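Local structure of glutathione S-transferase omega-like 2 (5LKB) at residues K14-S19 with S153-V158; A262-E267 with L273-T278. The protein reduces disulfides, dehydroascorbate and dimethylarsinic acid as a glutathione-dependent '1-Cys' thiol transferase, and reacts with glutathionyl-(hydro)quinones. All blocks are in the same frame, centred on the assembly; numbering follows the deposited sequence.

Contact 1: K14-S19 with S153-V158; sequences KRQVSS and SARFTV
The carboxamide of Q16 lies alongside the R155 main chain, OE1 and NE2 each taking one bond, and so engages both main-chain polar groups of R155, N-H and C=O. R155 N donates to Q16 OE1 over 3.0 Å, meeting a lone pair in the plane of the side-chain carbonyl. The second bond runs the other way, from Q16 NE2 to R155 O at 3.1 Å, with the donor tilted 26° from the R155 carbonyl plane. Although CG of Q16 starts between its own backbone N and carbonyl carbon (chi1 75°), the chain is extended from there on, which carries the amide across to the other loop. The Q16 and R155 side chains meet at a slant, amide and guanidinium planes 89° apart, with R155 CB 3.3 Å from Q16 OE1; the A154 methyl borders the same oxygen. The two loops contribute to the glutathione site of the thioredoxin-like domain: R15, R155 and V158 are all glutathione-binding residues, and 153-158 leads into 160-163, first strand of the fold's antiparallel pair, a loop that in glutathione transferases helps bind glutathione, as V158 does here. A water accepts from Q16 NE2 (2.8 Å) and donates to T157 OG1 (2.8 Å), adding a weak, longer link to S18 OG in one of its two conformers.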
ATOM      1  N   LYS A  14      -7.354  12.644 -17.822  1.00 20.36           N
ATOM      2  CA  LYS A  14      -7.581  14.052 -18.184  1.00 24.56           C
ATOM      3  C   LYS A  14      -8.910  14.451 -17.551  1.00 21.57           C
ATOM      4  O   LYS A  14      -9.978  14.103 -18.056  1.00 25.48           O
ATOM      5  CB  LYS A  14      -7.612  14.181 -19.706  1.00 24.57           C
ATOM      6  N   ARG A  15      -8.840  15.121 -16.405  1.00 20.64           N
ATOM      7  CA  ARG A  15     -10.045  15.538 -15.709  1.00 20.57           C
ATOM      8  C   ARG A  15     -10.816  16.510 -16.613  1.00 21.81           C
ATOM      9  O   ARG A  15     -10.228  17.434 -17.178  1.00 22.33           O
ATOM     10  CB  ARG A  15      -9.685  16.199 -14.383  1.00 20.18           C
ATOM     11  CG  ARG A  15     -10.856  16.686 -13.570  1.00 20.02           C
ATOM     12  CD  ARG A  15     -10.458  17.176 -12.194  1.00 19.58           C
ATOM     13  NE  ARG A  15      -9.860  16.099 -11.410  1.00 20.02           N
ATOM     14  CZ  ARG A  15     -10.520  15.192 -10.740  1.00 18.83           C
ATOM     15  NH1 ARG A  15     -11.846  15.172 -10.724  1.00 19.41           N
ATOM     16  NH2 ARG A  15      -9.814  14.239 -10.095  1.00 18.11           N
ATOM     17  N   GLN A  16     -12.122  16.285 -16.718  1.00 20.55           N
ATOM     18  CA  GLN A  16     -12.987  17.183 -17.494  1.00 21.47           C
ATOM     19  C   GLN A  16     -13.119  18.540 -16.818  1.00 24.50           C
ATOM     20  O   GLN A  16     -13.079  18.668 -15.594  1.00 21.37           O
ATOM     21  CB  GLN A  16     -14.363  16.553 -17.623  1.00 19.33           C
ATOM     22  CG  GLN A  16     -15.263  16.584 -16.359  1.00 27.92           C
ATOM     23  CD  GLN A  16     -16.619  15.890 -16.562  1.00 32.49           C
ATOM     24  OE1 GLN A  16     -16.760  15.002 -17.422  1.00 29.20           O
ATOM     25  NE2 GLN A  16     -17.624  16.288 -15.763  1.00 31.37           N
ATOM     26  N   VAL A  17     -13.333  19.582 -17.625  1.00 21.00           N
ATOM     27  CA  VAL A  17     -13.627  20.901 -17.095  1.00 22.14           C
ATOM     28  C   VAL A  17     -15.087  20.906 -16.663  1.00 19.33           C
ATOM     29  O   VAL A  17     -15.979  20.424 -17.383  1.00 25.77           O
ATOM     30  CB  VAL A  17     -13.345  21.961 -18.176  1.00 24.20           C
ATOM     31  CG1 VAL A  17     -13.820  23.310 -17.734  1.00 28.26           C
ATOM     32  CG2 VAL A  17     -11.834  22.049 -18.483  1.00 31.07           C
ATOM     33  N   SER A  18     -15.341  21.446 -15.469  1.00 17.71           N
ATOM     34  CA  SER A  18     -16.708  21.550 -14.986  0.60 20.33           C
ATOM     35  C   SER A  18     -17.495  22.580 -15.793  1.00 19.40           C
ATOM     36  O   SER A  18     -16.992  23.662 -16.113  1.00 24.53           O
ATOM     37  CB  SER A  18     -16.709  22.021 -13.551  0.60 21.12           C
ATOM     38  OG  SER A  18     -15.988  21.114 -12.753  0.60 24.43           O
ATOM     39  N   SER A  19     -18.761  22.246 -16.035  1.00 19.78           N
ATOM     40  CA  SER A  19     -19.608  22.991 -16.949  1.00 21.96           C
ATOM     41  C   SER A  19     -20.440  24.062 -16.286  1.00 22.61           C
ATOM     42  O   SER A  19     -20.842  24.993 -16.987  1.00 23.37           O
ATOM     43  CB  SER A  19     -20.594  22.053 -17.629  1.00 18.79           C
ATOM     44  OG  SER A  19     -19.875  21.022 -18.237  1.00 29.43           O
ATOM     45  N   SER A 153     -23.829  16.225 -21.484  1.00 30.88           N
ATOM     46  CA  SER A 153     -23.195  14.991 -21.937  1.00 32.99           C
ATOM     47  C   SER A 153     -21.740  14.909 -21.484  1.00 37.97           C
ATOM     48  O   SER A 153     -20.837  14.609 -22.267  1.00 40.07           O
ATOM     49  CB  SER A 153     -23.299  14.863 -23.454  1.00 36.93           C
ATOM     50  OG  SER A 153     -22.539  15.895 -24.045  1.00 48.52           O
ATOM     51  N   ALA A 154     -21.497  15.174 -20.207  1.00 33.37           N
ATOM     52  CA  ALA A 154     -20.225  14.874 -19.555  1.00 33.87           C
ATOM     53  C   ALA A 154     -20.515  14.012 -18.335  1.00 32.25           C
ATOM     54  O   ALA A 154     -21.621  13.498 -18.167  1.00 30.39           O
ATOM     55  CB  ALA A 154     -19.500  16.170 -19.199  1.00 33.78           C
ATOM     56  N   ARG A 155     -19.499  13.827 -17.483  1.00 32.59           N
ATOM     57  CA  ARG A 155     -19.671  13.069 -16.249  1.00 30.60           C
ATOM     58  C   ARG A 155     -20.479  13.850 -15.223  1.00 23.88           C
ATOM     59  O   ARG A 155     -20.350  15.063 -15.096  1.00 26.96           O
ATOM     60  CB  ARG A 155     -18.312  12.704 -15.672  1.00 31.30           C
ATOM     61  CG  ARG A 155     -17.531  11.733 -16.592  1.00 36.36           C
ATOM     62  CD  ARG A 155     -16.081  11.651 -16.228  1.00 41.73           C
ATOM     63  NE  ARG A 155     -15.849  11.014 -14.934  1.00 46.85           N
ATOM     64  CZ  ARG A 155     -15.461   9.742 -14.755  1.00 60.24           C
ATOM     65  NH1 ARG A 155     -15.279   8.933 -15.796  1.00 61.46           N
ATOM     66  NH2 ARG A 155     -15.256   9.268 -13.525  1.00 56.80           N
ATOM     67  N   PHE A 156     -21.263  13.092 -14.443  1.00 23.75           N
ATOM     68  CA  PHE A 156     -22.215  13.624 -13.489  1.00 21.70           C
ATOM     69  C   PHE A 156     -21.531  13.742 -12.117  1.00 25.76           C
ATOM     70  O   PHE A 156     -21.719  12.913 -11.216  1.00 25.46           O
ATOM     71  CB  PHE A 156     -23.430  12.710 -13.400  1.00 23.48           C
ATOM     72  CG  PHE A 156     -24.008  12.348 -14.711  1.00 26.49           C
ATOM     73  CD1 PHE A 156     -24.625  13.312 -15.480  1.00 28.01           C
ATOM     74  CD2 PHE A 156     -23.976  11.057 -15.175  1.00 28.81           C
ATOM     75  CE1 PHE A 156     -25.156  12.982 -16.708  1.00 29.85           C
ATOM     76  CE2 PHE A 156     -24.530  10.725 -16.401  1.00 32.50           C
ATOM     77  CZ  PHE A 156     -25.140  11.706 -17.157  1.00 28.01           C
ATOM     78  N   THR A 157     -20.707  14.766 -11.970  1.00 18.01           N
ATOM     79  CA  THR A 157     -19.778  14.848 -10.844  1.00 18.91           C
ATOM     80  C   THR A 157     -20.427  15.470  -9.618  1.00 20.00           C
ATOM     81  O   THR A 157     -21.446  16.171  -9.702  1.00 19.41           O
ATOM     82  CB  THR A 157     -18.552  15.684 -11.216  1.00 17.19           C
ATOM     83  OG1 THR A 157     -18.975  16.956 -11.759  1.00 18.56           O
ATOM     84  CG2 THR A 157     -17.693  14.983 -12.253  1.00 18.19           C
ATOM     85  N   VAL A 158     -19.843  15.150  -8.437  1.00 18.90           N
ATOM     86  CA  VAL A 158     -20.089  15.908  -7.193  1.00 16.45           C
ATOM     87  C   VAL A 158     -18.914  16.840  -6.956  1.00 16.27           C
ATOM     88  O   VAL A 158     -17.824  16.579  -7.427  1.00 16.49           O
ATOM     89  CB  VAL A 158     -20.345  15.000  -5.958  1.00 16.98           C
ATOM     90  CG1 VAL A 158     -21.631  14.241  -6.143  1.00 23.06           C
ATOM     91  CG2 VAL A 158     -19.172  14.007  -5.765  1.00 18.89           C
TER
HETATM   92  O   HOH W   1     -17.448  18.189 -13.743  1.00 21.34           O

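Contact 2: A262-E267 with L273-T278; sequences AKYGEE and LGEFFT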
ATOM      1  N   ALA A 262      10.600  29.527  17.608  1.00 39.30           N
ATOM      2  CA  ALA A 262      11.350  30.681  18.099  1.00 38.81           C
ATOM      3  C   ALA A 262      10.422  31.729  18.702  1.00 39.52           C
ATOM      4  O   ALA A 262      10.712  32.309  19.761  1.00 37.83           O
ATOM      5  CB  ALA A 262      12.112  31.286  16.936  1.00 32.59           C
ATOM      6  N   LYS A 263       9.313  32.000  18.032  1.00 35.85           N
ATOM      7  CA  LYS A 263       8.388  33.007  18.535  1.00 38.45           C
ATOM      8  C   LYS A 263       7.869  32.624  19.912  1.00 37.35           C
ATOM      9  O   LYS A 263       7.789  33.466  20.811  1.00 40.09           O
ATOM     10  CB  LYS A 263       7.243  33.191  17.543  1.00 35.63           C
ATOM     11  CG  LYS A 263       6.184  34.166  17.991  1.00 39.10           C
ATOM     12  CD  LYS A 263       5.204  34.430  16.881  1.00 40.06           C
ATOM     13  CE  LYS A 263       4.167  35.459  17.305  1.00 41.05           C
ATOM     14  NZ  LYS A 263       2.908  35.232  16.588  1.00 42.20           N
ATOM     15  N   TYR A 264       7.569  31.353  20.117  1.00 35.72           N
ATOM     16  CA  TYR A 264       6.791  30.918  21.267  1.00 34.88           C
ATOM     17  C   TYR A 264       7.478  29.901  22.161  1.00 36.78           C
ATOM     18  O   TYR A 264       7.033  29.710  23.302  1.00 38.99           O
ATOM     19  CB  TYR A 264       5.465  30.300  20.804  1.00 41.36           C
ATOM     20  CG  TYR A 264       4.459  31.272  20.240  1.00 41.48           C
ATOM     21  CD1 TYR A 264       4.295  32.540  20.787  1.00 44.82           C
ATOM     22  CD2 TYR A 264       3.645  30.907  19.179  1.00 39.52           C
ATOM     23  CE1 TYR A 264       3.360  33.424  20.274  1.00 45.39           C
ATOM     24  CE2 TYR A 264       2.705  31.772  18.668  1.00 44.53           C
ATOM     25  CZ  TYR A 264       2.563  33.035  19.229  1.00 45.52           C
ATOM     26  OH  TYR A 264       1.630  33.911  18.735  1.00 45.38           O
ATOM     27  N   GLY A 265       8.541  29.250  21.698  1.00 37.94           N
ATOM     28  CA  GLY A 265       9.158  28.203  22.477  1.00 38.13           C
ATOM     29  C   GLY A 265       8.476  26.876  22.217  1.00 40.96           C
ATOM     30  O   GLY A 265       7.243  26.790  22.233  1.00 38.89           O
ATOM     31  N   GLU A 266       9.275  25.827  22.015  1.00 44.50           N
ATOM     32  CA  GLU A 266       8.738  24.509  21.672  1.00 49.14           C
ATOM     33  C   GLU A 266       7.709  24.008  22.683  1.00 47.89           C
ATOM     34  O   GLU A 266       6.871  23.175  22.326  1.00 47.26           O
ATOM     35  CB  GLU A 266       9.883  23.492  21.531  1.00 45.13           C
ATOM     36  N   GLU A 267       7.738  24.506  23.923  1.00 45.34           N
ATOM     37  CA  GLU A 267       6.833  24.016  24.955  1.00 46.64           C
ATOM     38  C   GLU A 267       5.401  24.505  24.764  1.00 49.28           C
ATOM     39  O   GLU A 267       4.457  23.856  25.235  1.00 47.53           O
ATOM     40  CB  GLU A 267       7.339  24.466  26.330  1.00 47.90           C
ATOM     41  CG  GLU A 267       8.566  23.700  26.811  1.00 53.87           C
ATOM     42  CD  GLU A 267       9.005  24.082  28.240  1.00 60.04           C
ATOM     43  OE1 GLU A 267       9.284  23.164  29.053  1.00 55.28           O
ATOM     44  OE2 GLU A 267       9.071  25.296  28.556  1.00 59.51           O
ATOM     45  N   LEU A 273       0.418  25.758  17.395  1.00 23.47           N
ATOM     46  CA  LEU A 273      -0.569  25.181  16.497  1.00 22.79           C
ATOM     47  C   LEU A 273      -1.629  26.199  16.079  1.00 25.82           C
ATOM     48  O   LEU A 273      -2.159  26.117  14.961  1.00 22.56           O
ATOM     49  CB  LEU A 273      -1.203  23.933  17.148  1.00 22.97           C
ATOM     50  CG  LEU A 273      -0.347  22.671  17.331  1.00 23.96           C
ATOM     51  CD1 LEU A 273      -1.177  21.573  18.075  1.00 24.12           C
ATOM     52  CD2 LEU A 273       0.101  22.258  15.982  1.00 26.95           C
ATOM     53  N   GLY A 274      -1.921  27.182  16.943  1.00 26.67           N
ATOM     54  CA  GLY A 274      -2.874  28.227  16.610  1.00 28.20           C
ATOM     55  C   GLY A 274      -2.471  29.079  15.431  1.00 25.20           C
ATOM     56  O   GLY A 274      -3.317  29.817  14.907  1.00 27.59           O
ATOM     57  N   GLU A 275      -1.209  29.007  14.995  1.00 22.60           N
ATOM     58  CA  GLU A 275      -0.741  29.727  13.831  1.00 25.77           C
ATOM     59  C   GLU A 275      -0.102  28.820  12.792  1.00 24.71           C
ATOM     60  O   GLU A 275       0.526  29.316  11.851  1.00 24.15           O
ATOM     61  CB  GLU A 275       0.234  30.824  14.278  1.00 30.43           C
ATOM     62  CG  GLU A 275      -0.526  31.986  14.990  1.00 36.06           C
ATOM     63  CD  GLU A 275       0.364  32.789  15.954  1.00 41.20           C
ATOM     64  OE1 GLU A 275      -0.094  33.129  17.090  1.00 39.84           O
ATOM     65  OE2 GLU A 275       1.518  33.055  15.576  1.00 32.90           O
ATOM     66  N   PHE A 276      -0.268  27.503  12.924  1.00 26.20           N
ATOM     67  CA  PHE A 276       0.492  26.543  12.090  1.00 22.04           C
ATOM     68  C   PHE A 276      -0.335  26.165  10.858  1.00 21.85           C
ATOM     69  O   PHE A 276      -1.075  25.188  10.875  1.00 21.87           O
ATOM     70  CB  PHE A 276       0.888  25.336  12.927  1.00 21.68           C
ATOM     71  CG  PHE A 276       1.765  24.358  12.206  1.00 20.17           C
ATOM     72  CD1 PHE A 276       2.924  24.759  11.539  1.00 20.11           C
ATOM     73  CD2 PHE A 276       1.451  23.009  12.232  1.00 22.22           C
ATOM     74  CE1 PHE A 276       3.732  23.821  10.856  1.00 24.72           C
ATOM     75  CE2 PHE A 276       2.264  22.083  11.594  1.00 19.27           C
ATOM     76  CZ  PHE A 276       3.409  22.472  10.918  1.00 20.97           C
ATOM     77  N   PHE A 277      -0.230  26.964   9.783  1.00 21.23           N
ATOM     78  CA  PHE A 277      -1.032  26.837   8.569  1.00 17.33           C
ATOM     79  C   PHE A 277      -0.161  27.032   7.333  1.00 19.81           C
ATOM     80  O   PHE A 277       0.970  27.505   7.403  1.00 22.70           O
ATOM     81  CB  PHE A 277      -2.210  27.851   8.547  1.00 20.74           C
ATOM     82  CG  PHE A 277      -3.095  27.755   9.749  1.00 19.43           C
ATOM     83  CD1 PHE A 277      -4.053  26.758   9.817  1.00 22.88           C
ATOM     84  CD2 PHE A 277      -2.963  28.630  10.821  1.00 21.75           C
ATOM     85  CE1 PHE A 277      -4.870  26.642  10.902  1.00 22.43           C
ATOM     86  CE2 PHE A 277      -3.785  28.507  11.904  1.00 23.99           C
ATOM     87  CZ  PHE A 277      -4.748  27.492  11.950  1.00 25.79           C
ATOM     88  N   THR A 278      -0.688  26.593   6.194  1.00 17.99           N
ATOM     89  CA  THR A 278       0.103  26.579   4.959  1.00 20.89           C
ATOM     90  C   THR A 278       0.427  27.987   4.468  1.00 22.02           C
ATOM     91  O   THR A 278       1.540  28.236   3.987  1.00 23.08           O
ATOM     92  CB  THR A 278      -0.579  25.797   3.831  1.00 20.28           C
ATOM     93  OG1 THR A 278      -1.937  26.230   3.638  1.00 19.97           O
ATOM     94  CG2 THR A 278      -0.537  24.264   4.137  1.00 20.17           C
TER
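E275 receives two neighbouring side chains from the end of helix 232-264, one on each carboxylate oxygen. The charged pair is K263 with E275: NZ lies 2.8 Å from OE2 in a salt bridge, approaching on the syn side and 22° out of the carboxylate plane. The lysine chain is fully extended, with CG anti to the backbone N (chi1 177°), and crosses the glutamate at about a right angle.

Of the hydrogen bonds to the phenol, the shorter joins Y264 OH to E275 OE1 at 2.5 Å, using the syn lone pair of that oxygen. The carboxylate sits at the edge of the tyrosine ring, close to the ring plane, while its own plane is turned 70° from it. K263 NZ also donates to Y264 OH at 2.8 Å, closing a triangle of lysine, phenol and carboxylate. Nonpolar contact is slight: K263 CG rests over the rim of one face of the Y264 ring, and E275 touches L260 of helix 232-264.

In the backbone, G265 leaves the helix with positive phi, and a type I turn from L273 to F276, bonded F276 N to L273 O, presents E275. The contact thus ties the exit of a long helix of the all-helical C-terminal domain to the turn after helix 269-273. A phenylalanine in place of Y264 would probably leave E275 OE1 without this donor and K263 NZ without its phenol acceptor. With the lysine donating to it, the phenol is likely to be a stronger donor to the carboxylate, consistent with the short O-O separation.

Overall arrangement
Both contacts lie at the surface and neither rests on buried touching residues, and they share no secondary-structure element and fall on opposite sides of the chain's centre, their centres about 40 Å apart. Contact 1 joins two loops distant in sequence that contribute to the glutathione site of the thioredoxin-like domain, and works through an uncharged side-chain amide, main-chain groups and a water. Contact 2 is local, closing a short excursion between segments six residues apart in the C-terminal helical domain, away from the annotated sites, and depends on a charged pair with a phenol. Neither contact is touched by the second subunit of the dimer.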